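Long-range contacts in probable aromatic acid decarboxylase (Aquifex aeolicus, PDB 2EJB), which probably makes the prenylated FMN cofactor of UbiD decarboxylases by joining a dimethylallyl group from dimethylallyl phosphate to reduced FMN: residues L79-C90 / V113-L124; V147-Y156 / M165-V176. All coordinates share one frame; numbering follows the deposited sequence.

Interactions 1 and 2 are built on neighbouring strands of one parallel sheet, their centres about 17 Å apart. Strand 121-125, which pairs with strand 82-90 in interaction 1, is bordered on its far edge by strand 147-150 of interaction 2, where Val149 N lies 2.7 Å from Leu123 O, probably a hydrogen bond. Helix 162-176 then packs back across both: Tyr86 OH is 2.8 Å from Leu173 O, again a probable hydrogen bond, and Leu124 CD1 comes within 3.5 Å of Val169 CG1. The C-terminal ends of the strands lead to the predicted FMN site, with Cys90 near Thr94 and Ala151 near Arg126, while interaction 2 itself holds Tyr156 and Lys172, predicted to bind dimethylallyl phosphate.

Interaction 1: L79-C90 / V113-L124; sequences LVHYRGVYVVPC and VALKERVPLVLL
Residues Val85 to Val87 pair in parallel with Leu121 to Leu123, the strand axes 4.8 Å apart and 16° from parallel, through a ladder that runs from Val85 N to Pro120 O, from Val122 N back to Val85 O at 2.8 Å, from Val87 N to Val122 O, and from Leu124 N to Val87 O. After the cis peptide before Pro89 the chain returns to the same strand, and Cys90 N donates to Leu124 O at 2.8 Å. On the face that carries Val85 and Val87, the isopropyl group of Val87 lies alongside Leu123, with CB 3.6 Å from Leu123 CD1. Leu121 extends with CG anti to the backbone N (chi1 176°), which brings its CD1 against Val85 CG1 at 3.8 Å. Cys90 SG rests on Leu123 CG farther along. The other face has Tyr86 beside Val122, both pointing the same way; ring atom CD2 is 3.6 Å from Val122 CB, and the hydroxyl goes on to bond Leu173 O of helix 162-176, which covers this face together with helix 14-26. Val88 CG1 meets Leu124 CD2 on that side. At the N-terminal end of the strand, Leu79 lies between helix and strand: its CD1 sits 3.7 Å from Ala114 CA and also touches Val119, while CB leans on Val113 CG1. Val119 CG2 in turn lies 3.4 Å from Leu79 O. The helix that supplies Val113 and Ala114 ends in a Schellman motif at Arg118, and the chain passes through Val119 and Pro120 into its strand. Joined through helices 92-100 and 106-117, the two parallel strands form a beta-alpha-beta crossover of a Rossmann-like flavoprotein fold, and the Pro89-Cys90 end approaches the predicted FMN site.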
# COMPACT_ATOMS: atom_id res chain seq x y z
N LEU A 79 -8.88 -15.65 23.93
CA LEU A 79 -8.78 -15.24 22.53
C LEU A 79 -9.27 -16.25 21.50
O LEU A 79 -9.74 -15.86 20.43
CB LEU A 79 -7.34 -14.84 22.21
CG LEU A 79 -7.09 -13.55 21.41
CD1 LEU A 79 -6.37 -13.88 20.11
CD2 LEU A 79 -8.39 -12.80 21.15
N VAL A 80 -9.16 -17.54 21.80
CA VAL A 80 -9.58 -18.56 20.84
C VAL A 80 -11.06 -18.49 20.47
O VAL A 80 -11.49 -19.10 19.50
CB VAL A 80 -9.27 -19.99 21.37
CG1 VAL A 80 -7.78 -20.14 21.60
CG2 VAL A 80 -10.05 -20.27 22.66
N HIS A 81 -11.84 -17.72 21.23
CA HIS A 81 -13.27 -17.61 20.97
C HIS A 81 -13.65 -16.41 20.10
O HIS A 81 -14.83 -16.19 19.81
CB HIS A 81 -14.03 -17.57 22.29
CG HIS A 81 -13.84 -18.80 23.13
ND1 HIS A 81 -14.31 -20.04 22.74
CD2 HIS A 81 -13.21 -18.99 24.31
CE1 HIS A 81 -13.98 -20.94 23.65
NE2 HIS A 81 -13.31 -20.33 24.61
N TYR A 82 -12.66 -15.65 19.67
CA TYR A 82 -12.90 -14.48 18.83
C TYR A 82 -12.88 -14.86 17.35
O TYR A 82 -12.23 -15.81 16.95
CB TYR A 82 -11.83 -13.42 19.08
CG TYR A 82 -11.95 -12.71 20.41
CD1 TYR A 82 -12.25 -11.35 20.47
CD2 TYR A 82 -11.79 -13.41 21.61
CE1 TYR A 82 -12.37 -10.70 21.69
CE2 TYR A 82 -11.92 -12.76 22.84
CZ TYR A 82 -12.21 -11.41 22.87
OH TYR A 82 -12.35 -10.75 24.07
N ARG A 83 -13.61 -14.09 16.54
CA ARG A 83 -13.66 -14.36 15.12
C ARG A 83 -12.38 -13.89 14.44
O ARG A 83 -12.01 -14.37 13.37
CB ARG A 83 -14.86 -13.66 14.49
CG ARG A 83 -15.02 -13.92 13.01
CD ARG A 83 -16.29 -13.32 12.47
NE ARG A 83 -16.47 -13.62 11.05
CZ ARG A 83 -17.60 -13.42 10.38
NH1 ARG A 83 -18.66 -12.92 11.00
NH2 ARG A 83 -17.66 -13.70 9.09
N GLY A 84 -11.69 -12.94 15.07
CA GLY A 84 -10.45 -12.44 14.50
C GLY A 84 -9.89 -11.23 15.23
O GLY A 84 -10.55 -10.63 16.09
N VAL A 85 -8.66 -10.88 14.89
CA VAL A 85 -8.01 -9.73 15.51
C VAL A 85 -7.54 -8.76 14.45
O VAL A 85 -6.79 -9.14 13.54
CB VAL A 85 -6.80 -10.15 16.35
CG1 VAL A 85 -6.05 -8.91 16.82
CG2 VAL A 85 -7.25 -10.97 17.54
N TYR A 86 -7.97 -7.51 14.57
CA TYR A 86 -7.57 -6.46 13.65
C TYR A 86 -6.58 -5.53 14.32
O TYR A 86 -6.72 -5.21 15.51
CB TYR A 86 -8.77 -5.61 13.21
CG TYR A 86 -9.71 -6.27 12.23
CD1 TYR A 86 -11.02 -6.60 12.60
CD2 TYR A 86 -9.31 -6.53 10.92
CE1 TYR A 86 -11.90 -7.18 11.69
CE2 TYR A 86 -10.18 -7.11 10.01
CZ TYR A 86 -11.47 -7.43 10.40
OH TYR A 86 -12.35 -8.00 9.50
N VAL A 87 -5.58 -5.10 13.56
CA VAL A 87 -4.58 -4.14 14.02
C VAL A 87 -4.63 -3.13 12.89
O VAL A 87 -3.88 -3.21 11.91
CB VAL A 87 -3.18 -4.78 14.13
CG1 VAL A 87 -2.17 -3.72 14.54
CG2 VAL A 87 -3.19 -5.90 15.16
N VAL A 88 -5.56 -2.18 13.03
CA VAL A 88 -5.82 -1.16 12.03
C VAL A 88 -5.86 0.26 12.60
O VAL A 88 -6.75 0.60 13.38
CB VAL A 88 -7.18 -1.43 11.34
CG1 VAL A 88 -7.45 -0.37 10.28
CG2 VAL A 88 -7.19 -2.83 10.74
N PRO A 89 -4.86 1.09 12.26
CA PRO A 89 -3.76 0.73 11.37
C PRO A 89 -2.63 0.10 12.18
O PRO A 89 -2.56 0.29 13.39
CB PRO A 89 -3.35 2.07 10.77
CG PRO A 89 -3.54 3.00 11.93
CD PRO A 89 -4.87 2.55 12.51
N CYS A 90 -1.76 -0.64 11.51
CA CYS A 90 -0.63 -1.28 12.16
C CYS A 90 0.66 -0.56 11.77
O CYS A 90 1.11 -0.66 10.63
CB CYS A 90 -0.55 -2.75 11.73
SG CYS A 90 0.85 -3.66 12.44
N VAL A 113 -0.58 -13.86 20.80
CA VAL A 113 -1.59 -14.82 21.23
C VAL A 113 -2.39 -15.32 20.03
O VAL A 113 -2.64 -16.52 19.90
CB VAL A 113 -2.57 -14.21 22.26
CG1 VAL A 113 -3.64 -15.23 22.63
CG2 VAL A 113 -1.81 -13.77 23.51
N ALA A 114 -2.78 -14.40 19.15
CA ALA A 114 -3.54 -14.76 17.96
C ALA A 114 -2.73 -15.76 17.13
O ALA A 114 -3.26 -16.77 16.66
CB ALA A 114 -3.84 -13.52 17.11
N LEU A 115 -1.44 -15.47 16.97
CA LEU A 115 -0.55 -16.33 16.19
C LEU A 115 -0.39 -17.72 16.79
O LEU A 115 -0.51 -18.72 16.07
CB LEU A 115 0.83 -15.67 16.03
CG LEU A 115 0.85 -14.41 15.16
CD1 LEU A 115 2.24 -13.76 15.17
CD2 LEU A 115 0.44 -14.77 13.75
N LYS A 116 -0.13 -17.81 18.09
CA LYS A 116 0.04 -19.11 18.73
C LYS A 116 -1.28 -19.88 18.89
O LYS A 116 -1.28 -21.11 18.96
CB LYS A 116 0.72 -18.97 20.10
CG LYS A 116 -0.16 -18.43 21.24
CD LYS A 116 0.69 -18.17 22.48
CE LYS A 116 -0.12 -17.66 23.67
NZ LYS A 116 -0.87 -18.73 24.37
N GLU A 117 -2.40 -19.16 18.93
CA GLU A 117 -3.70 -19.82 19.08
C GLU A 117 -4.37 -19.96 17.72
O GLU A 117 -5.49 -20.48 17.61
CB GLU A 117 -4.61 -19.00 20.00
CG GLU A 117 -4.07 -18.75 21.40
CD GLU A 117 -3.97 -20.02 22.25
OE1 GLU A 117 -4.68 -21.00 21.96
OE2 GLU A 117 -3.19 -20.01 23.23
N ARG A 118 -3.67 -19.50 16.68
CA ARG A 118 -4.17 -19.54 15.32
C ARG A 118 -5.49 -18.79 15.16
O ARG A 118 -6.39 -19.23 14.45
CB ARG A 118 -4.35 -20.98 14.83
CG ARG A 118 -3.11 -21.85 14.97
CD ARG A 118 -1.90 -21.27 14.27
NE ARG A 118 -0.70 -22.03 14.58
CZ ARG A 118 -0.48 -23.29 14.18
NH1 ARG A 118 -1.39 -23.91 13.44
NH2 ARG A 118 0.63 -23.91 14.53
N VAL A 119 -5.60 -17.65 15.84
CA VAL A 119 -6.79 -16.81 15.72
C VAL A 119 -6.50 -15.87 14.56
O VAL A 119 -5.41 -15.27 14.50
CB VAL A 119 -7.03 -15.98 17.00
CG1 VAL A 119 -8.08 -14.91 16.74
CG2 VAL A 119 -7.47 -16.90 18.15
N PRO A 120 -7.44 -15.72 13.62
CA PRO A 120 -7.21 -14.82 12.49
C PRO A 120 -6.62 -13.48 12.92
O PRO A 120 -7.14 -12.83 13.84
CB PRO A 120 -8.59 -14.69 11.87
CG PRO A 120 -9.19 -16.07 12.12
CD PRO A 120 -8.79 -16.32 13.55
N LEU A 121 -5.54 -13.08 12.27
CA LEU A 121 -4.86 -11.82 12.57
C LEU A 121 -4.77 -11.00 11.28
O LEU A 121 -4.21 -11.45 10.28
CB LEU A 121 -3.45 -12.08 13.11
CG LEU A 121 -2.60 -10.83 13.37
CD1 LEU A 121 -3.22 -9.99 14.50
CD2 LEU A 121 -1.19 -11.25 13.75
N VAL A 122 -5.33 -9.79 11.30
CA VAL A 122 -5.33 -8.93 10.12
C VAL A 122 -4.67 -7.58 10.39
O VAL A 122 -5.06 -6.87 11.32
CB VAL A 122 -6.78 -8.71 9.62
CG1 VAL A 122 -6.76 -8.05 8.26
CG2 VAL A 122 -7.52 -10.04 9.56
N LEU A 123 -3.69 -7.23 9.57
CA LEU A 123 -2.96 -5.97 9.73
C LEU A 123 -3.13 -5.05 8.52
O LEU A 123 -3.12 -5.50 7.37
CB LEU A 123 -1.46 -6.26 9.93
CG LEU A 123 -0.88 -6.72 11.28
CD1 LEU A 123 -1.89 -7.50 12.09
CD2 LEU A 123 0.38 -7.55 11.01
N LEU A 124 -3.30 -3.75 8.79
CA LEU A 124 -3.42 -2.78 7.72
C LEU A 124 -2.16 -1.95 7.79
O LEU A 124 -1.98 -1.16 8.72
CB LEU A 124 -4.65 -1.86 7.89
CG LEU A 124 -4.83 -0.93 6.68
CD1 LEU A 124 -5.37 -1.74 5.52
CD2 LEU A 124 -5.78 0.22 7.01

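Interaction 2: V147-Y156 / M165-V176; sequences VVVPASPAFY and MINFVVGKLLDV
The Phe168 ring lies against the backbone of Pro153 and Ala154: the amide nitrogen of Ala154 sits over one face, 3.3 Å above the plane and displaced toward the rim, while Ala154 CB touches ring atom CZ at 3.7 Å. Pro153 CA approaches CD2 obliquely. Phe168 CE1 in turn meets the edge of the Tyr156 ring, 4.0 Å from Tyr156 CD1, although Tyr156 is poorly ordered. A chi1 of 170° swings the Phe168 ring off the helix and onto the loop at Pro153-Ala154. An alanine here would take the ring away and probably leave the Ala154 amide without its aromatic cover and Pro153 without part of its packing. One turn earlier on the helix, Met165 flanks the ring of Pro153, its CB 3.7 Å from Pro153 CB and its SD against Pro153 CG. The same sulfur makes an oblique Met-aromatic contact with Phe155, 5.4 Å from SD to the ring centroid. Val169 CG2 reaches Pro153 CB from the next position along, so the proline is held between Met165, Phe168 and Val169. Toward the start of the strand the packing is purely aliphatic. Val149 CG2 meets Leu173 CD2 at 3.8 Å and slides past Val176, whereas Val147 and Val176 reach tip to tip, with Val147 CG1 3.8 Å from Val176 CG1. In the loop Ser152 OG hydrogen-bonds Ser152 OG of the second subunit; on the helix Lys172 NZ bonds Ala128 O of that subunit. Antiparallel to strand 147-150 at 171°, helix 162-176 packs over strands 121-125 and 147-150, the latter outermost within the chain but bonded from Val148 to the second subunit, in a Rossmann-like flavoprotein fold; Tyr156 and Lys172 are predicted to bind dimethylallyl phosphate, at the subunit interface.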
# COMPACT_ATOMS: atom_id res chain seq x y z
N VAL A 147 -2.79 -12.10 7.83
CA VAL A 147 -3.11 -11.44 6.57
C VAL A 147 -2.67 -9.99 6.62
O VAL A 147 -3.05 -9.24 7.53
CB VAL A 147 -4.61 -11.47 6.27
CG1 VAL A 147 -4.91 -10.60 5.06
CG2 VAL A 147 -5.06 -12.90 6.02
N VAL A 148 -1.88 -9.59 5.63
CA VAL A 148 -1.41 -8.22 5.57
C VAL A 148 -2.14 -7.46 4.48
O VAL A 148 -2.13 -7.85 3.31
CB VAL A 148 0.11 -8.16 5.30
CG1 VAL A 148 0.56 -6.71 5.14
CG2 VAL A 148 0.86 -8.81 6.46
N VAL A 149 -2.79 -6.38 4.88
CA VAL A 149 -3.53 -5.55 3.94
C VAL A 149 -2.90 -4.17 3.91
O VAL A 149 -2.88 -3.47 4.92
CB VAL A 149 -5.01 -5.39 4.38
CG1 VAL A 149 -5.78 -4.65 3.29
CG2 VAL A 149 -5.64 -6.75 4.67
N PRO A 150 -2.36 -3.77 2.75
CA PRO A 150 -1.75 -2.44 2.67
C PRO A 150 -2.88 -1.43 2.52
O PRO A 150 -3.91 -1.75 1.92
CB PRO A 150 -0.90 -2.53 1.42
CG PRO A 150 -1.76 -3.36 0.53
CD PRO A 150 -2.21 -4.48 1.47
N ALA A 151 -2.72 -0.23 3.06
CA ALA A 151 -3.77 0.76 2.92
C ALA A 151 -3.61 1.38 1.53
O ALA A 151 -3.15 2.51 1.39
CB ALA A 151 -3.64 1.83 4.00
N SER A 152 -3.96 0.60 0.50
CA SER A 152 -3.84 1.05 -0.88
C SER A 152 -5.21 1.01 -1.56
O SER A 152 -5.55 0.03 -2.23
CB SER A 152 -2.87 0.15 -1.65
OG SER A 152 -1.60 0.09 -1.02
N PRO A 153 -6.01 2.07 -1.40
CA PRO A 153 -7.33 2.06 -2.04
C PRO A 153 -7.22 1.97 -3.55
O PRO A 153 -6.24 2.41 -4.14
CB PRO A 153 -7.95 3.37 -1.56
CG PRO A 153 -6.77 4.26 -1.37
CD PRO A 153 -5.79 3.35 -0.69
N ALA A 154 -8.23 1.38 -4.17
CA ALA A 154 -8.24 1.25 -5.62
C ALA A 154 -9.30 2.18 -6.20
O ALA A 154 -10.07 2.78 -5.46
CB ALA A 154 -8.52 -0.16 -6.00
N PHE A 155 -9.32 2.30 -7.52
CA PHE A 155 -10.29 3.16 -8.19
C PHE A 155 -11.32 2.36 -8.99
O PHE A 155 -11.94 2.90 -9.90
CB PHE A 155 -9.57 4.15 -9.12
CG PHE A 155 -8.63 5.09 -8.41
CD1 PHE A 155 -7.43 4.63 -7.87
CD2 PHE A 155 -8.96 6.43 -8.26
CE1 PHE A 155 -6.57 5.50 -7.20
CE2 PHE A 155 -8.11 7.31 -7.59
CZ PHE A 155 -6.91 6.85 -7.06
N TYR A 156 -11.50 1.09 -8.65
CA TYR A 156 -12.46 0.25 -9.36
C TYR A 156 -13.83 0.91 -9.35
O TYR A 156 -14.43 1.13 -10.40
CB TYR A 156 -12.61 -1.12 -8.69
CG TYR A 156 -11.36 -1.96 -8.55
CD1 TYR A 156 -10.71 -2.04 -7.32
CD2 TYR A 156 -10.85 -2.70 -9.62
CE1 TYR A 156 -9.57 -2.84 -7.16
CE2 TYR A 156 -9.72 -3.50 -9.46
CZ TYR A 156 -9.09 -3.56 -8.23
OH TYR A 156 -7.97 -4.35 -8.07
N MET A 165 -12.66 6.09 -0.44
CA MET A 165 -11.45 5.28 -0.40
C MET A 165 -11.30 4.59 0.95
O MET A 165 -10.81 3.47 1.03
CB MET A 165 -10.23 6.14 -0.71
CG MET A 165 -10.17 6.60 -2.16
SD MET A 165 -8.62 7.40 -2.59
CE MET A 165 -8.96 9.06 -2.05
N ILE A 166 -11.73 5.27 2.01
CA ILE A 166 -11.67 4.70 3.35
C ILE A 166 -12.59 3.48 3.43
O ILE A 166 -12.22 2.45 3.98
CB ILE A 166 -12.12 5.72 4.41
CG1 ILE A 166 -11.20 6.94 4.39
CG2 ILE A 166 -12.11 5.07 5.79
CD1 ILE A 166 -11.62 8.05 5.34
N ASN A 167 -13.78 3.61 2.87
CA ASN A 167 -14.75 2.52 2.87
C ASN A 167 -14.24 1.34 2.06
O ASN A 167 -14.50 0.19 2.39
CB ASN A 167 -16.09 3.00 2.32
CG ASN A 167 -16.89 3.80 3.34
OD1 ASN A 167 -16.32 4.40 4.25
ND2 ASN A 167 -18.21 3.80 3.19
N PHE A 168 -13.51 1.63 0.98
CA PHE A 168 -12.96 0.57 0.15
C PHE A 168 -12.02 -0.29 0.99
O PHE A 168 -12.15 -1.51 1.04
CB PHE A 168 -12.17 1.15 -1.04
CG PHE A 168 -11.38 0.11 -1.78
CD1 PHE A 168 -12.00 -0.73 -2.71
CD2 PHE A 168 -10.03 -0.08 -1.51
CE1 PHE A 168 -11.28 -1.75 -3.35
CE2 PHE A 168 -9.30 -1.09 -2.14
CZ PHE A 168 -9.93 -1.93 -3.06
N VAL A 169 -11.06 0.37 1.64
CA VAL A 169 -10.10 -0.34 2.47
C VAL A 169 -10.79 -1.08 3.62
O VAL A 169 -10.45 -2.22 3.92
CB VAL A 169 -9.05 0.64 3.03
CG1 VAL A 169 -8.05 -0.11 3.89
CG2 VAL A 169 -8.34 1.35 1.88
N VAL A 170 -11.77 -0.42 4.25
CA VAL A 170 -12.51 -1.04 5.34
C VAL A 170 -13.26 -2.28 4.83
O VAL A 170 -13.36 -3.28 5.53
CB VAL A 170 -13.52 -0.05 5.96
CG1 VAL A 170 -14.33 -0.74 7.06
CG2 VAL A 170 -12.78 1.13 6.55
N GLY A 171 -13.78 -2.19 3.61
CA GLY A 171 -14.49 -3.32 3.04
C GLY A 171 -13.55 -4.48 2.78
O GLY A 171 -13.93 -5.65 2.93
N LYS A 172 -12.33 -4.16 2.39
CA LYS A 172 -11.32 -5.18 2.13
C LYS A 172 -10.99 -5.90 3.43
O LYS A 172 -10.84 -7.12 3.45
CB LYS A 172 -10.05 -4.54 1.55
CG LYS A 172 -9.97 -4.56 0.03
CD LYS A 172 -9.76 -5.98 -0.46
CE LYS A 172 -9.53 -6.04 -1.95
NZ LYS A 172 -9.32 -7.44 -2.42
N LEU A 173 -10.88 -5.14 4.51
CA LEU A 173 -10.57 -5.70 5.81
C LEU A 173 -11.66 -6.64 6.29
O LEU A 173 -11.37 -7.69 6.87
CB LEU A 173 -10.35 -4.59 6.82
CG LEU A 173 -9.05 -3.82 6.58
CD1 LEU A 173 -9.06 -2.51 7.37
CD2 LEU A 173 -7.87 -4.71 6.99
N LEU A 174 -12.91 -6.27 6.06
CA LEU A 174 -14.02 -7.11 6.47
C LEU A 174 -14.08 -8.37 5.61
O LEU A 174 -14.38 -9.45 6.12
CB LEU A 174 -15.34 -6.33 6.40
CG LEU A 174 -15.48 -5.30 7.54
CD1 LEU A 174 -16.64 -4.37 7.25
CD2 LEU A 174 -15.67 -6.01 8.87
N ASP A 175 -13.79 -8.24 4.32
CA ASP A 175 -13.81 -9.41 3.44
C ASP A 175 -12.79 -10.44 3.88
O ASP A 175 -12.98 -11.64 3.69
CB ASP A 175 -13.52 -9.01 1.99
CG ASP A 175 -14.65 -8.21 1.36
OD1 ASP A 175 -15.79 -8.30 1.87
OD2 ASP A 175 -14.40 -7.52 0.36
N VAL A 176 -11.68 -9.97 4.46
CA VAL A 176 -10.65 -10.89 4.92
C VAL A 176 -11.23 -11.90 5.90
O VAL A 176 -10.88 -13.08 5.87
CB VAL A 176 -9.49 -10.14 5.60
CG1 VAL A 176 -8.51 -11.14 6.21
CG2 VAL A 176 -8.77 -9.26 4.60